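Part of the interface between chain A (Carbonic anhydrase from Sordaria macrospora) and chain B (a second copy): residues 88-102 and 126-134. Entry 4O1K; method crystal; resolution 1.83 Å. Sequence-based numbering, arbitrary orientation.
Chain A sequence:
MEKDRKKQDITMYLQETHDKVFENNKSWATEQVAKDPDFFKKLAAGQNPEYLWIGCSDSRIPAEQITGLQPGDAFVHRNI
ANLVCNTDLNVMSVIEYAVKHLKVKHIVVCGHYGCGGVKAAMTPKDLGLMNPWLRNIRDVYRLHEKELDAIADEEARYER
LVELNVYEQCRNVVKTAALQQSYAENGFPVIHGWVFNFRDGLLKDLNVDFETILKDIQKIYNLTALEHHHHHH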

ATOM      1  N   ASP A  88      -1.699   4.786   1.030  1.00 28.49           N
ATOM      2  CA  ASP A  88      -1.297   4.127   2.264  1.00 26.27           C
ATOM      3  C   ASP A  88      -2.536   3.762   3.060  1.00 22.51           C
ATOM      4  O   ASP A  88      -3.116   4.624   3.714  1.00 27.47           O
ATOM      5  N   LEU A  89      -2.943   2.502   2.991  1.00 22.09           N
ATOM      6  CA  LEU A  89      -4.156   2.019   3.688  1.00 23.34           C
ATOM      7  C   LEU A  89      -4.029   2.124   5.189  1.00 23.09           C
ATOM      8  O   LEU A  89      -5.024   2.235   5.899  1.00 27.16           O
ATOM      9  N   ASN A  90      -2.801   2.056   5.677  1.00 24.32           N
ATOM     10  CA  ASN A  90      -2.550   2.145   7.110  1.00 24.56           C
ATOM     11  C   ASN A  90      -3.186   3.468   7.625  1.00 23.38           C
ATOM     12  O   ASN A  90      -4.201   3.458   8.393  1.00 28.48           O
ATOM     13  N   VAL A  91      -2.658   4.593   7.143  1.00 23.17           N
ATOM     14  CA  VAL A  91      -3.148   5.905   7.588  1.00 24.48           C
ATOM     15  C   VAL A  91      -4.551   6.215   7.092  1.00 27.92           C
ATOM     16  O   VAL A  91      -5.350   6.833   7.819  1.00 27.61           O
ATOM     17  N   MET A  92      -4.863   5.812   5.861  1.00 25.08           N
ATOM     18  CA  MET A  92      -6.192   6.123   5.338  1.00 29.98           C
ATOM     19  C   MET A  92      -7.276   5.445   6.159  1.00 32.29           C
ATOM     20  O   MET A  92      -8.319   6.040   6.490  1.00 30.82           O
ATOM     21  N   SER A  93      -7.010   4.209   6.542  1.00 31.10           N
ATOM     22  CA  SER A  93      -7.986   3.472   7.321  1.00 37.79           C
ATOM     23  C   SER A  93      -8.033   4.048   8.732  1.00 37.51           C
ATOM     24  O   SER A  93      -9.113   4.118   9.354  1.00 39.01           O
ATOM     25  N   VAL A  94      -6.900   4.510   9.252  1.00 29.97           N
ATOM     26  CA  VAL A  94      -7.046   5.166  10.550  1.00 37.57           C
ATOM     27  C   VAL A  94      -7.809   6.531  10.549  1.00 32.14           C
ATOM     28  O   VAL A  94      -8.545   6.840  11.503  1.00 33.93           O
ATOM     29  N   ILE A  95      -7.671   7.323   9.487  1.00 26.56           N
ATOM     30  CA  ILE A  95      -8.441   8.569   9.361  1.00 27.59           C
ATOM     31  C   ILE A  95      -9.920   8.222   9.240  1.00 29.53           C
ATOM     32  O   ILE A  95     -10.801   8.796   9.932  1.00 29.80           O
ATOM     33  N   GLU A  96     -10.210   7.278   8.356  1.00 29.84           N
ATOM     34  CA  GLU A  96     -11.590   6.840   8.171  1.00 36.84           C
ATOM     35  C   GLU A  96     -12.218   6.396   9.494  1.00 38.66           C
ATOM     36  O   GLU A  96     -13.341   6.802   9.839  1.00 39.95           O
ATOM     37  N   TYR A  97     -11.482   5.574  10.238  1.00 39.58           N
ATOM     38  CA  TYR A  97     -11.960   5.003  11.498  1.00 42.21           C
ATOM     39  C   TYR A  97     -12.132   6.037  12.599  1.00 38.69           C
ATOM     40  O   TYR A  97     -13.099   5.989  13.375  1.00 42.73           O
ATOM     41  N   ALA A  98     -11.196   6.974  12.667  1.00 32.96           N
ATOM     42  CA  ALA A  98     -11.238   8.039  13.671  1.00 33.88           C
ATOM     43  C   ALA A  98     -12.387   8.997  13.411  1.00 33.75           C
ATOM     44  O   ALA A  98     -13.072   9.435  14.344  1.00 34.26           O
ATOM     45  N   VAL A  99     -12.606   9.333  12.144  1.00 33.02           N
ATOM     46  CA  VAL A  99     -13.640  10.318  11.818  1.00 34.95           C
ATOM     47  C   VAL A  99     -15.021   9.698  11.888  1.00 37.98           C
ATOM     48  O   VAL A  99     -15.947  10.247  12.495  1.00 39.21           O
ATOM     49  N   LYS A 100     -15.169   8.548  11.253  1.00 34.72           N
ATOM     50  CA  LYS A 100     -16.499   7.973  11.086  1.00 41.39           C
ATOM     51  C   LYS A 100     -16.993   7.164  12.280  1.00 44.33           C
ATOM     52  O   LYS A 100     -18.174   7.219  12.627  1.00 47.57           O
ATOM     53  N   HIS A 101     -16.097   6.425  12.919  1.00 46.22           N
ATOM     54  CA  HIS A 101     -16.504   5.516  13.978  1.00 49.47           C
ATOM     55  C   HIS A 101     -16.146   6.012  15.382  1.00 48.47           C
ATOM     56  O   HIS A 101     -16.887   5.762  16.335  1.00 47.29           O
ATOM     57  N   LEU A 102     -15.036   6.736  15.523  1.00 44.45           N
ATOM     58  CA  LEU A 102     -14.713   7.333  16.825  1.00 45.36           C
ATOM     59  C   LEU A 102     -15.279   8.749  16.991  1.00 43.84           C
ATOM     60  O   LEU A 102     -15.389   9.240  18.119  1.00 43.20           O
TER
ATOM     61  N   ASP B 126     -19.812  -4.026   7.218  1.00 52.04           N
ATOM     62  CA  ASP B 126     -19.125  -3.268   6.187  1.00 51.32           C
ATOM     63  C   ASP B 126     -18.551  -1.991   6.808  1.00 52.14           C
ATOM     64  O   ASP B 126     -19.301  -1.076   7.174  1.00 50.94           O
ATOM     65  N   LEU B 127     -17.226  -1.950   6.953  1.00 47.39           N
ATOM     66  CA  LEU B 127     -16.546  -0.798   7.556  1.00 43.57           C
ATOM     67  C   LEU B 127     -15.733  -0.021   6.514  1.00 39.02           C
ATOM     68  O   LEU B 127     -14.780   0.684   6.858  1.00 38.20           O
ATOM     69  N   GLY B 128     -16.112  -0.159   5.246  1.00 41.39           N
ATOM     70  CA  GLY B 128     -15.478   0.593   4.166  1.00 45.05           C
ATOM     71  C   GLY B 128     -13.993   0.323   4.028  1.00 42.75           C
ATOM     72  O   GLY B 128     -13.577  -0.837   3.924  1.00 37.35           O
ATOM     73  N   LEU B 129     -13.210   1.403   4.031  1.00 45.37           N
ATOM     74  CA  LEU B 129     -11.746   1.367   3.977  1.00 44.77           C
ATOM     75  C   LEU B 129     -11.119   0.494   5.034  1.00 41.92           C
ATOM     76  O   LEU B 129     -10.036  -0.063   4.827  1.00 46.12           O
ATOM     77  N   MET B 130     -11.761   0.401   6.195  1.00 33.52           N
ATOM     78  CA  MET B 130     -11.220  -0.425   7.255  1.00 36.35           C
ATOM     79  C   MET B 130     -11.254  -1.916   6.901  1.00 34.21           C
ATOM     80  O   MET B 130     -10.486  -2.696   7.480  1.00 32.61           O
ATOM     81  N   ASN B 131     -12.120  -2.322   5.963  1.00 29.61           N
ATOM     82  CA  ASN B 131     -12.311  -3.751   5.749  1.00 29.64           C
ATOM     83  C   ASN B 131     -11.006  -4.474   5.399  1.00 25.85           C
ATOM     84  O   ASN B 131     -10.677  -5.456   6.039  1.00 28.33           O
ATOM     85  N   PRO B 132     -10.263  -4.000   4.385  1.00 27.64           N
ATOM     86  CA  PRO B 132      -9.080  -4.815   4.090  1.00 31.13           C
ATOM     87  C   PRO B 132      -8.026  -4.711   5.204  1.00 27.58           C
ATOM     88  O   PRO B 132      -7.219  -5.638   5.369  1.00 27.79           O
ATOM     89  N   TRP B 133      -8.031  -3.623   5.976  1.00 25.25           N
ATOM     90  CA  TRP B 133      -7.093  -3.570   7.104  1.00 24.19           C
ATOM     91  C   TRP B 133      -7.432  -4.606   8.172  1.00 23.64           C
ATOM     92  O   TRP B 133      -6.574  -5.407   8.577  1.00 28.73           O
ATOM     93  N   LEU B 134      -8.681  -4.612   8.636  1.00 28.96           N
ATOM     94  CA  LEU B 134      -9.111  -5.570   9.646  1.00 31.49           C
ATOM     95  C   LEU B 134      -9.110  -7.004   9.154  1.00 31.43           C
ATOM     96  O   LEU B 134      -9.059  -7.948   9.957  1.00 29.30           O
TER

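Helix 89-100 of chain A lies across a turn and the helix that follows it in chain B, and no direct hydrogen bond joins the two stretches. Most of the close contacts between the stretches are packing contacts, and three residues cover the most surface: L129(B), W133(B) and L89(A), with M130(B) close behind.

L129(B) points toward chain A and enters with chi1 m and chi2 t. Its CD2 meets CD1 of L89(A) at 4.0 Å, while its CD1 sits 4.4 Å from CB of M92(A), so the two methyls of one leucine serve two neighbours. L89(A) points back toward chain B; its t, p rotamer places CD2 3.8 Å from CB of P132(B) and CG 4.2 Å from CE3 of W133(B). The two leucines thus pack against each other, and L89(A) also reaches P132(B) and W133(B).

W133(B), also pointing toward chain A, adopts chi1 t and chi2 -99°, which lays its indole along the start of the chain A helix. CA of N90(A) stands over one face, 4.0 Å from the centroid of the six-membered ring, a CH-pi contact. The OG of S93(A) lies over the same ring system, 3.8 Å from CG of W133(B). With chi1 p, that hydroxyl is within hydrogen-bonding reach of two carbonyls of its own helix, O of L89(A) at 2.6 Å and O of N90(A) at 2.9 Å, so its polarity can be met locally while it packs against the tryptophan.

M130(B) starts sideways, but its m, m, m rotamer brings its end nearer. SD comes to 3.1 Å from O of S93(A) and 3.6 Å from CB of Y97(A), with an oblique sulfur-aromatic approach to the Y97(A) ring. The small serine belongs to the point where the backbones come closest: CA of S93(A) and CA of M130(B) are 5.1 Å apart.

Polar groups gather at the other end, around the type II' turn from L127(B) to M130(B). Water 1 donates to O of L127(B) at 2.9 Å and, weakly, to OE2 of E96(A) at 3.4 Å; it also bonds NE2 of H101(A) at 2.4 Å. It thereby joins the chains where direct hydrogen bonds are absent. E96(A) points toward the turn, and a CB on G128(B) would lie 3.0 Å from its OE2, a clash. Positive phi at G128(B) independently favours glycine.

The rule to read here is interlocked apolar side chains, a serine hydroxyl that can be met within its own helix, and one bridging water.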

ATOM      1  CB  ASP A  88      -0.467   5.084   3.108  1.00 23.41           C
ATOM      2  CG  ASP A  88      -0.096   4.482   4.463  1.00 30.08           C
ATOM      3  OD1 ASP A  88      -0.048   3.247   4.569  1.00 30.42           O
ATOM      4  OD2 ASP A  88       0.156   5.240   5.417  1.00 29.91           O
ATOM      5  CB  LEU A  89      -4.380   0.556   3.360  1.00 27.99           C
ATOM      6  CG  LEU A  89      -5.718  -0.000   3.828  1.00 36.16           C
ATOM      7  CD1 LEU A  89      -6.826   0.851   3.188  1.00 38.58           C
ATOM      8  CD2 LEU A  89      -5.858  -1.501   3.479  1.00 35.34           C
ATOM      9  CB  ASN A  90      -1.032   2.060   7.295  1.00 25.33           C
ATOM     10  CG  ASN A  90      -0.620   1.942   8.733  1.00 28.09           C
ATOM     11  OD1 ASN A  90      -1.319   2.432   9.625  1.00 25.75           O
ATOM     12  ND2 ASN A  90       0.523   1.298   8.976  1.00 26.18           N
ATOM     13  CB  VAL A  91      -2.166   7.072   7.232  1.00 26.67           C
ATOM     14  CG1 VAL A  91      -2.296   7.487   5.775  1.00 26.00           C
ATOM     15  CG2 VAL A  91      -2.431   8.298   8.085  1.00 25.68           C
ATOM     16  CB  MET A  92      -6.308   5.720   3.876  1.00 28.27           C
ATOM     17  CG  MET A  92      -5.492   6.586   2.964  1.00 28.97           C
ATOM     18  SD  MET A  92      -6.247   8.240   2.935  1.00 43.42           S
ATOM     19  CE  MET A  92      -4.968   9.139   3.765  1.00 38.71           C
ATOM     20  CB  SER A  93      -7.678   1.968   7.313  1.00 40.59           C
ATOM     21  OG  SER A  93      -6.455   1.718   7.951  1.00 39.23           O
ATOM     22  CB  VAL A  94      -5.753   5.202  11.323  1.00 43.15           C
ATOM     23  CG1 VAL A  94      -4.848   6.258  10.820  1.00 41.90           C
ATOM     24  CG2 VAL A  94      -6.069   5.495  12.720  1.00 48.68           C
ATOM     25  CB  ILE A  95      -7.971   9.363   8.125  1.00 25.65           C
ATOM     26  CG1 ILE A  95      -6.536   9.830   8.354  1.00 25.62           C
ATOM     27  CG2 ILE A  95      -8.896  10.568   7.844  1.00 24.38           C
ATOM     28  CD1 ILE A  95      -5.903  10.556   7.158  1.00 29.20           C
ATOM     29  CB  GLU A  96     -11.607   5.677   7.176  1.00 43.15           C
ATOM     30  CG  GLU A  96     -12.923   4.917   7.121  1.00 53.60           C
ATOM     31  CD  GLU A  96     -13.816   5.433   6.023  1.00 57.55           C
ATOM     32  OE1 GLU A  96     -13.853   6.666   5.859  1.00 56.64           O
ATOM     33  OE2 GLU A  96     -14.453   4.611   5.325  1.00 59.58           O
ATOM     34  CB  TYR A  97     -10.985   3.922  11.965  1.00 43.37           C
ATOM     35  CG  TYR A  97     -11.389   3.175  13.226  1.00 46.89           C
ATOM     36  CD1 TYR A  97     -12.497   2.330  13.251  1.00 52.77           C
ATOM     37  CD2 TYR A  97     -10.628   3.280  14.374  1.00 49.18           C
ATOM     38  CE1 TYR A  97     -12.837   1.630  14.416  1.00 56.19           C
ATOM     39  CE2 TYR A  97     -10.950   2.597  15.524  1.00 51.41           C
ATOM     40  CZ  TYR A  97     -12.043   1.776  15.546  1.00 56.68           C
ATOM     41  OH  TYR A  97     -12.320   1.123  16.725  1.00 60.65           O
ATOM     42  CB  ALA A  98      -9.909   8.798  13.705  1.00 30.67           C
ATOM     43  CB  VAL A  99     -13.443  10.854  10.424  1.00 35.87           C
ATOM     44  CG1 VAL A  99     -14.647  11.653  10.006  1.00 40.80           C
ATOM     45  CG2 VAL A  99     -12.161  11.704  10.368  1.00 34.24           C
ATOM     46  CB  LYS A 100     -16.564   7.149   9.798  1.00 43.61           C
ATOM     47  CG  LYS A 100     -17.156   7.946   8.638  1.00 51.27           C
ATOM     48  CD  LYS A 100     -16.813   7.354   7.278  1.00 54.99           C
ATOM     49  CE  LYS A 100     -17.729   7.925   6.200  1.00 60.21           C
ATOM     50  NZ  LYS A 100     -18.069   6.899   5.162  1.00 63.76           N
ATOM     51  CB  HIS A 101     -15.945   4.120  13.697  1.00 54.46           C
ATOM     52  CG  HIS A 101     -16.378   3.568  12.371  1.00 60.35           C
ATOM     53  ND1 HIS A 101     -17.679   3.186  12.112  1.00 63.46           N
ATOM     54  CD2 HIS A 101     -15.687   3.351  11.223  1.00 59.39           C
ATOM     55  CE1 HIS A 101     -17.768   2.756  10.864  1.00 63.55           C
ATOM     56  NE2 HIS A 101     -16.574   2.844  10.304  1.00 58.82           N
ATOM     57  CB  LEU A 102     -13.196   7.316  17.092  1.00 44.73           C
ATOM     58  CG  LEU A 102     -12.576   5.927  17.306  1.00 45.79           C
ATOM     59  CD1 LEU A 102     -11.052   5.993  17.427  1.00 46.19           C
ATOM     60  CD2 LEU A 102     -13.163   5.273  18.533  1.00 46.09           C
TER
ATOM     61  CB  ASP B 126     -20.105  -2.931   5.065  1.00 52.70           C
ATOM     62  CG  ASP B 126     -19.413  -2.456   3.803  1.00 54.22           C
ATOM     63  OD1 ASP B 126     -18.187  -2.213   3.837  1.00 52.71           O
ATOM     64  OD2 ASP B 126     -20.108  -2.304   2.772  1.00 54.11           O
ATOM     65  CB  LEU B 127     -15.653  -1.232   8.722  1.00 44.21           C
ATOM     66  CG  LEU B 127     -16.231  -1.112  10.134  1.00 48.13           C
ATOM     67  CD1 LEU B 127     -17.713  -1.355  10.114  1.00 52.09           C
ATOM     68  CD2 LEU B 127     -15.577  -2.050  11.108  1.00 43.99           C
ATOM     69  CB  LEU B 129     -11.181   2.785   4.135  1.00 46.95           C
ATOM     70  CG  LEU B 129     -11.021   3.607   2.866  1.00 46.60           C
ATOM     71  CD1 LEU B 129     -10.601   5.040   3.164  1.00 44.08           C
ATOM     72  CD2 LEU B 129      -9.979   2.939   2.033  1.00 48.71           C
ATOM     73  CB  MET B 130     -11.961  -0.184   8.573  1.00 36.52           C
ATOM     74  CG  MET B 130     -11.587   1.127   9.283  1.00 38.76           C
ATOM     75  SD  MET B 130      -9.880   1.129   9.895  1.00 72.90           S
ATOM     76  CE  MET B 130      -9.828  -0.388  10.829  1.00 56.00           C
ATOM     77  CB  ASN B 131     -13.398  -4.057   4.696  1.00 32.15           C
ATOM     78  CG  ASN B 131     -14.787  -3.549   5.093  1.00 38.55           C
ATOM     79  OD1 ASN B 131     -15.138  -3.476   6.270  1.00 37.78           O
ATOM     80  ND2 ASN B 131     -15.598  -3.227   4.089  1.00 41.56           N
ATOM     81  CB  PRO B 132      -8.526  -4.182   2.814  1.00 32.22           C
ATOM     82  CG  PRO B 132      -9.521  -3.164   2.370  1.00 36.22           C
ATOM     83  CD  PRO B 132     -10.305  -2.786   3.560  1.00 33.28           C
ATOM     84  CB  TRP B 133      -7.027  -2.144   7.683  1.00 23.47           C
ATOM     85  CG  TRP B 133      -5.923  -1.993   8.666  1.00 27.34           C
ATOM     86  CD1 TRP B 133      -6.020  -2.034  10.020  1.00 26.57           C
ATOM     87  CD2 TRP B 133      -4.541  -1.761   8.365  1.00 28.88           C
ATOM     88  NE1 TRP B 133      -4.779  -1.860  10.592  1.00 26.60           N
ATOM     89  CE2 TRP B 133      -3.850  -1.680   9.584  1.00 24.89           C
ATOM     90  CE3 TRP B 133      -3.822  -1.616   7.171  1.00 26.57           C
ATOM     91  CZ2 TRP B 133      -2.479  -1.454   9.652  1.00 26.73           C
ATOM     92  CZ3 TRP B 133      -2.446  -1.400   7.235  1.00 24.51           C
ATOM     93  CH2 TRP B 133      -1.790  -1.339   8.471  1.00 25.79           C
ATOM     94  CB  LEU B 134     -10.497  -5.212  10.128  1.00 34.83           C
ATOM     95  CG  LEU B 134     -10.541  -3.828  10.734  1.00 37.05           C
ATOM     96  CD1 LEU B 134     -11.965  -3.445  11.065  1.00 42.74           C
ATOM     97  CD2 LEU B 134      -9.665  -3.784  11.964  1.00 37.21           C
TER
HETATM   98  O   HOH W   1     -15.885   3.079   7.971  1.00 52.15           O